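Local structure of hypothetical protein (Ruminococcus gnavus, 4QAN) at residues D53-Q58 with V162-N167; D75-T80 with L177-D182; T22-S25 with E29-L32. The protein is of unknown function but has a cystatin-like fold, as a divergent member of the NTF2-like superfamily, and can bind a magnesium ion. All blocks are in the same frame, centred on the assembly; numbering follows the deposited sequence.

Interaction 1: residues D53-Q58 with V162-N167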
loop_
_atom_site.group_PDB
_atom_site.type_symbol
_atom_site.label_atom_id
_atom_site.label_comp_id
_atom_site.label_asym_id
_atom_site.label_seq_id
_atom_site.Cartn_x
_atom_site.Cartn_y
_atom_site.Cartn_z
ATOM N N ASP A 53 6.913 -4.408 6.831
ATOM C CA ASP A 53 7.412 -5.681 6.294
ATOM C C ASP A 53 6.879 -6.887 7.077
ATOM O O ASP A 53 6.604 -7.933 6.507
ATOM C CB ASP A 53 8.944 -5.723 6.282
ATOM C CG ASP A 53 9.559 -4.721 5.328
ATOM O OD1 ASP A 53 8.938 -4.379 4.303
ATOM O OD2 ASP A 53 10.689 -4.275 5.609
ATOM N N GLU A 54 6.737 -6.733 8.383
ATOM C CA GLU A 54 6.360 -7.847 9.240
ATOM C C GLU A 54 4.900 -8.222 8.969
ATOM O O GLU A 54 4.601 -9.379 8.704
ATOM C CB GLU A 54 6.597 -7.522 10.723
ATOM C CG GLU A 54 8.024 -7.101 11.073
ATOM C CD GLU A 54 8.283 -5.605 10.915
ATOM O OE1 GLU A 54 7.474 -4.914 10.252
ATOM O OE2 GLU A 54 9.298 -5.121 11.472
ATOM N N THR A 55 4.005 -7.243 8.988
ATOM C CA THR A 55 2.604 -7.491 8.641
ATOM C C THR A 55 2.499 -8.032 7.214
ATOM O O THR A 55 1.824 -9.031 6.972
ATOM C CB THR A 55 1.749 -6.220 8.780
ATOM O OG1 THR A 55 1.809 -5.745 10.130
ATOM C CG2 THR A 55 0.294 -6.480 8.399
ATOM N N ALA A 56 3.174 -7.386 6.270
ATOM C CA ALA A 56 3.070 -7.790 4.861
ATOM C C ALA A 56 3.460 -9.270 4.632
ATOM O O ALA A 56 2.812 -9.968 3.864
ATOM C CB ALA A 56 3.906 -6.877 3.977
ATOM N N LEU A 57 4.492 -9.741 5.318
ATOM C CA LEU A 57 4.948 -11.130 5.177
ATOM C C LEU A 57 4.205 -12.165 6.049
ATOM O O LEU A 57 4.234 -13.357 5.729
ATOM C CB LEU A 57 6.449 -11.211 5.456
ATOM C CG LEU A 57 7.326 -10.394 4.495
ATOM C CD1 LEU A 57 8.735 -10.227 5.061
ATOM C CD2 LEU A 57 7.361 -11.038 3.119
ATOM N N GLN A 58 3.510 -11.713 7.100
ATOM C CA GLN A 58 2.939 -12.608 8.123
ATOM C C GLN A 58 1.409 -12.631 8.227
ATOM O O GLN A 58 0.840 -13.617 8.701
ATOM C CB GLN A 58 3.491 -12.234 9.504
ATOM C CG GLN A 58 5.004 -12.219 9.601
ATOM C CD GLN A 58 5.578 -13.602 9.489
ATOM O OE1 GLN A 58 5.449 -14.407 10.412
ATOM N NE2 GLN A 58 6.207 -13.898 8.356
ATOM N N VAL A 162 2.424 -4.488 17.908
ATOM C CA VAL A 162 2.540 -5.901 17.555
ATOM C C VAL A 162 3.968 -6.393 17.757
ATOM O O VAL A 162 4.914 -5.632 17.584
ATOM C CB VAL A 162 2.014 -6.163 16.120
ATOM C CG1 VAL A 162 2.892 -5.509 15.060
ATOM C CG2 VAL A 162 1.873 -7.654 15.867
ATOM N N GLN A 163 4.109 -7.651 18.180
ATOM C CA GLN A 163 5.418 -8.277 18.323
ATOM C C GLN A 163 5.603 -9.423 17.328
ATOM O O GLN A 163 4.729 -10.303 17.191
ATOM C CB GLN A 163 5.626 -8.808 19.745
ATOM C CG GLN A 163 7.083 -9.119 20.060
ATOM C CD GLN A 163 7.253 -9.941 21.331
ATOM O OE1 GLN A 163 6.587 -10.959 21.518
ATOM N NE2 GLN A 163 8.153 -9.504 22.207
ATOM N N TYR A 164 6.738 -9.390 16.630
ATOM C CA TYR A 164 7.192 -10.505 15.812
ATOM C C TYR A 164 8.638 -10.785 16.173
ATOM O O TYR A 164 9.449 -9.865 16.227
ATOM C CB TYR A 164 7.133 -10.177 14.329
ATOM C CG TYR A 164 5.767 -9.890 13.761
ATOM C CD1 TYR A 164 4.977 -10.906 13.228
ATOM C CD2 TYR A 164 5.283 -8.593 13.715
ATOM C CE1 TYR A 164 3.731 -10.630 12.675
ATOM C CE2 TYR A 164 4.043 -8.309 13.175
ATOM C CZ TYR A 164 3.270 -9.324 12.650
ATOM O OH TYR A 164 2.037 -9.008 12.109
ATOM N N GLU A 165 8.950 -12.057 16.402
ATOM C CA GLU A 165 10.303 -12.500 16.745
ATOM C C GLU A 165 10.949 -11.623 17.814
ATOM O O GLU A 165 12.115 -11.233 17.706
ATOM C CB GLU A 165 11.174 -12.568 15.487
ATOM C CG GLU A 165 10.523 -13.350 14.356
ATOM C CD GLU A 165 11.516 -14.133 13.516
ATOM O OE1 GLU A 165 12.005 -15.184 13.992
ATOM O OE2 GLU A 165 11.787 -13.708 12.368
ATOM N N LYS A 166 10.173 -11.327 18.851
ATOM C CA LYS A 166 10.660 -10.619 20.038
ATOM C C LYS A 166 10.941 -9.131 19.791
ATOM O O LYS A 166 11.613 -8.492 20.590
ATOM C CB LYS A 166 11.904 -11.319 20.612
ATOM C CG LYS A 166 11.928 -12.836 20.408
ATOM C CD LYS A 166 12.786 -13.561 21.432
ATOM C CE LYS A 166 11.916 -14.253 22.470
ATOM N NZ LYS A 166 12.731 -14.930 23.513
ATOM N N ASN A 167 10.419 -8.579 18.694
ATOM C CA ASN A 167 10.626 -7.163 18.365
ATOM C C ASN A 167 9.306 -6.467 18.121
ATOM O O ASN A 167 8.495 -6.945 17.332
ATOM C CB ASN A 167 11.470 -7.026 17.107
ATOM C CG ASN A 167 12.886 -7.508 17.301
ATOM O OD1 ASN A 167 13.448 -7.417 18.396
ATOM N ND2 ASN A 167 13.478 -8.020 16.233
#
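Glu-54 lays its CB over one face of the Tyr-164 ring, a CH-pi contact with CB 3.9 Å from the ring centroid and 29° off the normal. The nearest ring atom is CD2, 3.4 Å from that CB. With CG anti to the carbonyl carbon and the chain bent at chi2, the Glu-54 carboxylate swings away from the tyrosine, and OE2 forms a salt bridge with Lys-169. One turn further along helix 52-58, the Gln-58 and Tyr-164 side chains run past each other in opposite directions: Gln-58 CB lies 3.6 Å from Tyr-164 CE1, with CG close behind, and the amide stands nearly at right angles to the ring, the planes 87° apart. The tyrosine closes strand 153-164, where a type I' turn from Tyr-164 to Asn-167 makes a tight beta hairpin with strand 167-172, and the ring projects from the hairpin end onto the helix in this cystatin-like fold. At the ring's far end, Thr-55 OG1 lies 3.8 Å from Tyr-164 OH, but each hydroxyl is satisfied elsewhere: OH bonds to the backbone oxygen of Leu-136 and OG1 to that of Ala-51. A leucine in place of Tyr-164 would probably leave Glu-54 CB without an aromatic face and the Leu-136 oxygen without its hydroxyl partner. Helix 53-58 and strand 162-164 run at 70° to each other, their axes 9.9 Å apart at closest approach.

Interaction 2: residues D75-T80 with L177-D182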
loop_
_atom_site.group_PDB
_atom_site.type_symbol
_atom_site.label_atom_id
_atom_site.label_comp_id
_atom_site.label_asym_id
_atom_site.label_seq_id
_atom_site.Cartn_x
_atom_site.Cartn_y
_atom_site.Cartn_z
ATOM N N ASP A 75 -10.096 -3.470 -1.632
ATOM C CA ASP A 75 -9.755 -2.460 -0.623
ATOM C C ASP A 75 -8.732 -2.944 0.405
ATOM O O ASP A 75 -8.291 -2.170 1.248
ATOM C CB ASP A 75 -11.017 -1.942 0.081
ATOM C CG ASP A 75 -11.961 -1.200 -0.873
ATOM O OD1 ASP A 75 -11.495 -0.657 -1.897
ATOM O OD2 ASP A 75 -13.173 -1.158 -0.601
ATOM N N LEU A 76 -8.345 -4.215 0.337
ATOM C CA LEU A 76 -7.279 -4.737 1.191
ATOM C C LEU A 76 -5.979 -4.941 0.392
ATOM O O LEU A 76 -6.041 -5.335 -0.775
ATOM C CB LEU A 76 -7.709 -6.064 1.828
ATOM C CG LEU A 76 -8.745 -5.957 2.959
ATOM C CD1 LEU A 76 -9.198 -7.332 3.430
ATOM C CD2 LEU A 76 -8.215 -5.151 4.139
ATOM N N PRO A 77 -4.803 -4.699 1.024
ATOM C CA PRO A 77 -3.512 -4.927 0.347
ATOM C C PRO A 77 -3.330 -6.362 -0.152
ATOM O O PRO A 77 -3.934 -7.289 0.385
ATOM C CB PRO A 77 -2.460 -4.616 1.435
ATOM C CG PRO A 77 -3.157 -3.753 2.429
ATOM C CD PRO A 77 -4.624 -4.132 2.379
ATOM N N ALA A 78 -2.498 -6.528 -1.173
ATOM C CA ALA A 78 -2.308 -7.827 -1.833
ATOM C C ALA A 78 -1.796 -8.865 -0.851
ATOM O O ALA A 78 -1.133 -8.492 0.122
ATOM C CB ALA A 78 -1.335 -7.683 -3.002
ATOM N N PRO A 79 -2.092 -10.166 -1.102
ATOM C CA PRO A 79 -1.755 -11.275 -0.212
ATOM C C PRO A 79 -0.282 -11.757 -0.284
ATOM O O PRO A 79 0.010 -12.907 -0.648
ATOM C CB PRO A 79 -2.733 -12.370 -0.655
ATOM C CG PRO A 79 -2.905 -12.119 -2.106
ATOM C CD PRO A 79 -2.941 -10.625 -2.221
ATOM N N THR A 80 0.622 -10.866 0.106
ATOM C CA THR A 80 2.050 -11.120 0.037
ATOM C C THR A 80 2.474 -12.241 0.981
ATOM O O THR A 80 3.409 -12.971 0.685
ATOM C CB THR A 80 2.852 -9.838 0.333
ATOM O OG1 THR A 80 2.788 -8.982 -0.809
ATOM C CG2 THR A 80 4.308 -10.128 0.646
ATOM N N LEU A 177 -7.346 -2.990 13.817
ATOM C CA LEU A 177 -6.503 -3.270 12.679
ATOM C C LEU A 177 -6.331 -2.027 11.830
ATOM O O LEU A 177 -7.255 -1.211 11.700
ATOM C CB LEU A 177 -7.115 -4.377 11.803
ATOM C CG LEU A 177 -7.205 -5.804 12.345
ATOM C CD1 LEU A 177 -7.736 -6.724 11.256
ATOM C CD2 LEU A 177 -5.863 -6.322 12.859
ATOM N N LEU A 178 -5.153 -1.916 11.223
ATOM C CA LEU A 178 -4.845 -0.864 10.251
ATOM C C LEU A 178 -5.958 -0.652 9.211
ATOM O O LEU A 178 -6.215 0.478 8.807
ATOM C CB LEU A 178 -3.538 -1.189 9.536
ATOM C CG LEU A 178 -3.009 -0.174 8.522
ATOM C CD1 LEU A 178 -2.721 1.163 9.188
ATOM C CD2 LEU A 178 -1.766 -0.715 7.821
ATOM N N TYR A 179 -6.631 -1.716 8.787
ATOM C CA TYR A 179 -7.563 -1.586 7.668
ATOM C C TYR A 179 -8.993 -1.279 8.082
ATOM O O TYR A 179 -9.868 -1.168 7.220
ATOM C CB TYR A 179 -7.525 -2.835 6.783
ATOM C CG TYR A 179 -6.145 -3.433 6.666
ATOM C CD1 TYR A 179 -5.144 -2.799 5.950
ATOM C CD2 TYR A 179 -5.844 -4.619 7.301
ATOM C CE1 TYR A 179 -3.878 -3.347 5.863
ATOM C CE2 TYR A 179 -4.588 -5.171 7.226
ATOM C CZ TYR A 179 -3.611 -4.537 6.510
ATOM O OH TYR A 179 -2.375 -5.122 6.471
ATOM N N GLU A 180 -9.254 -1.140 9.378
ATOM C CA GLU A 180 -10.604 -0.803 9.809
ATOM C C GLU A 180 -10.916 0.642 9.452
ATOM O O GLU A 180 -10.027 1.490 9.433
ATOM C CB GLU A 180 -10.791 -1.037 11.298
ATOM C CG GLU A 180 -10.770 -2.501 11.686
ATOM C CD GLU A 180 -10.971 -2.710 13.170
ATOM O OE1 GLU A 180 -11.743 -1.928 13.773
ATOM O OE2 GLU A 180 -10.366 -3.658 13.722
ATOM N N THR A 181 -12.186 0.910 9.163
ATOM C CA THR A 181 -12.612 2.221 8.702
ATOM C C THR A 181 -13.437 2.920 9.769
ATOM O O THR A 181 -14.053 2.269 10.622
ATOM C CB THR A 181 -13.466 2.099 7.433
ATOM O OG1 THR A 181 -14.724 1.490 7.760
ATOM C CG2 THR A 181 -12.753 1.256 6.387
ATOM N N ASP A 182 -13.445 4.250 9.702
ATOM C CA ASP A 182 -14.237 5.093 10.595
ATOM C C ASP A 182 -13.825 4.888 12.047
ATOM O O ASP A 182 -14.672 4.695 12.915
ATOM C CB ASP A 182 -15.751 4.832 10.421
ATOM C CG ASP A 182 -16.200 4.875 8.964
ATOM O OD1 ASP A 182 -15.570 5.595 8.162
ATOM O OD2 ASP A 182 -17.188 4.190 8.621
#
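Pro-77 presses the CG of its ring to within 3.5 Å of Tyr-179 CE1, and its CD follows at 3.6 Å from the same CE1 atom. Tyr-179 CG, anti to its carbonyl carbon (chi1 -36°), leads the ring to this proline. Beside it, Leu-76 sends CD2 to 3.6 Å from Tyr-179 CB, the two side chains crossing at about a right angle. These three residues make the tight part, wholly apolar, with no hydrogen bond between the two segments. The Tyr-179 ring is also backed from its own segment, where Leu-178 CB sits 4.2 Å above the plane, over the ring centre, and Met-94 of helix 87-108 touches it too. Away from these three residues the chain loosens: Thr-181 is exposed, and Asp-182 is exposed and poorly ordered. Between the two regimes lies Glu-180, whose OE2 takes the N-H of Leu-177 at 3.1 Å in an almost straight bond (177°), though from above the carboxylate plane, and also forms a salt bridge with Arg-128. Asp-75 OD1 forms a salt bridge with Lys-265, and the Leu-76 carbonyl accepts a hydrogen bond from Lys-268, both of helix 254-275. The arrangement is a loop-to-loop contact in which a type I turn, Leu-177 to Glu-180, presents its third residue, a tyrosine, to a proline-rich loop.

Interaction 3: residues T22-S25 with E29-L32; sequences TSFS and EAVL
Glu-29 starts at CB, 4.0 Å from Phe-24 CD1, and runs back along the chain toward the loop that precedes its own helix. CG leaves anti to the carbonyl carbon, and the chain stays extended beyond it (chi2 168°), which carries the carboxylate past the phenylalanine to Ser-25. There CD lies near both the backbone N and the hydroxyl of the serine. OE1 accepts the Ser-25 N-H at 3.3 Å, a long and bent bond (137°) that meets the oxygen from above the carboxylate plane. The same OE1 also lies 3.3 Å from Phe-24 CA, so it rests against the backbone at the junction of Phe-24 and Ser-25. OE2, the other tip, comes within 3.6 Å of Ser-25 OG. The Phe-24 ring stands across this carboxylate, their planes 76° apart, and turns one face to the next helical residue: Ala-30 CA sits over it, 4.1 Å from the centroid in a CH-pi contact, while Ala-30 CB meets CD2 of the ring at 3.8 Å. Phe-24 is buried, its ring also meeting Tyr-33, whereas Ser-25 is exposed; the contact therefore has an aromatic inner side and a polar outer one. The glutamate turns back to a backbone N-H four residues earlier, just ahead of the helix. Glu-29 lies in the first turn of helix 27-39, which packs through Val-31 and Leu-32 on the antiparallel sheet, the helix-on-sheet layout of the cystatin-like fold.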
loop_
_atom_site.group_PDB
_atom_site.type_symbol
_atom_site.label_atom_id
_atom_site.label_comp_id
_atom_site.label_asym_id
_atom_site.label_seq_id
_atom_site.Cartn_x
_atom_site.Cartn_y
_atom_site.Cartn_z
ATOM N N THR A 22 18.384 -0.770 16.786
ATOM C CA THR A 22 18.131 -2.075 16.154
ATOM C C THR A 22 16.648 -2.424 16.179
ATOM O O THR A 22 16.055 -2.747 15.150
ATOM C CB THR A 22 18.845 -3.242 16.861
ATOM O OG1 THR A 22 20.219 -2.914 17.104
ATOM C CG2 THR A 22 18.757 -4.515 16.013
ATOM N N SER A 23 16.067 -2.361 17.374
ATOM C CA SER A 23 14.745 -2.915 17.634
ATOM C C SER A 23 14.134 -2.319 18.894
ATOM O O SER A 23 14.826 -1.709 19.699
ATOM C CB SER A 23 14.853 -4.435 17.802
ATOM O OG SER A 23 15.800 -4.775 18.814
ATOM N N PHE A 24 12.826 -2.494 19.046
ATOM C CA PHE A 24 12.134 -2.159 20.284
ATOM C C PHE A 24 11.776 -3.485 20.940
ATOM O O PHE A 24 11.009 -4.286 20.388
ATOM C CB PHE A 24 10.895 -1.294 20.015
ATOM C CG PHE A 24 11.170 -0.125 19.112
ATOM C CD1 PHE A 24 12.025 0.893 19.517
ATOM C CD2 PHE A 24 10.600 -0.051 17.846
ATOM C CE1 PHE A 24 12.295 1.964 18.676
ATOM C CE2 PHE A 24 10.868 1.016 17.009
ATOM C CZ PHE A 24 11.716 2.021 17.422
ATOM N N SER A 25 12.386 -3.728 22.092
ATOM C CA SER A 25 12.218 -4.970 22.827
ATOM C C SER A 25 10.996 -4.895 23.736
ATOM O O SER A 25 10.496 -5.924 24.197
ATOM C CB SER A 25 13.479 -5.260 23.658
ATOM O OG SER A 25 14.030 -4.066 24.194
ATOM N N GLU A 29 8.563 1.368 24.273
ATOM C CA GLU A 29 9.583 2.051 23.471
ATOM C C GLU A 29 9.041 2.351 22.094
ATOM O O GLU A 29 9.150 3.473 21.613
ATOM C CB GLU A 29 10.827 1.184 23.298
ATOM C CG GLU A 29 11.545 0.794 24.578
ATOM C CD GLU A 29 12.581 -0.291 24.327
ATOM O OE1 GLU A 29 12.794 -0.636 23.135
ATOM O OE2 GLU A 29 13.177 -0.797 25.308
ATOM N N ALA A 30 8.465 1.328 21.469
ATOM C CA ALA A 30 7.851 1.455 20.144
ATOM C C ALA A 30 6.771 2.546 20.109
ATOM O O ALA A 30 6.668 3.302 19.141
ATOM C CB ALA A 30 7.265 0.119 19.719
ATOM N N VAL A 31 5.982 2.635 21.179
ATOM C CA VAL A 31 4.933 3.646 21.286
ATOM C C VAL A 31 5.539 5.042 21.357
ATOM O O VAL A 31 5.083 5.954 20.657
ATOM C CB VAL A 31 4.053 3.419 22.528
ATOM C CG1 VAL A 31 3.111 4.601 22.759
ATOM C CG2 VAL A 31 3.270 2.123 22.394
ATOM N N LEU A 32 6.557 5.198 22.204
ATOM C CA LEU A 32 7.213 6.484 22.395
ATOM C C LEU A 32 7.917 6.923 21.125
ATOM O O LEU A 32 7.762 8.067 20.693
ATOM C CB LEU A 32 8.221 6.422 23.547
ATOM C CG LEU A 32 7.639 6.284 24.956
ATOM C CD1 LEU A 32 8.750 6.111 25.990
ATOM C CD2 LEU A 32 6.767 7.488 25.292
#

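How the interactions relate
Interaction 3 comes first along the chain and closes before the other two open; the segments of interactions 1 and 2 then alternate, 53-58 and 75-80 before 162-167 and 177-182. The centres of interactions 1 and 3 lie about 13 Å apart. Those of interactions 1 and 2 are about 16 Å apart, and those of interactions 2 and 3 about 24 Å. Interaction 1 touches interaction 2 where Thr-55 CG2 packs on Tyr-179 OH (3.6 Å), and meets interaction 3 where Asn-167 lies beside Ser-23. The hairpin of strands 153-164 and 167-172 thus lies between the loop ahead of helix 27-39 and helix 52-58. Interactions 1 and 3 sit beside the antiparallel sheet, and interaction 2 joins two loops further on, all within the N-terminal half.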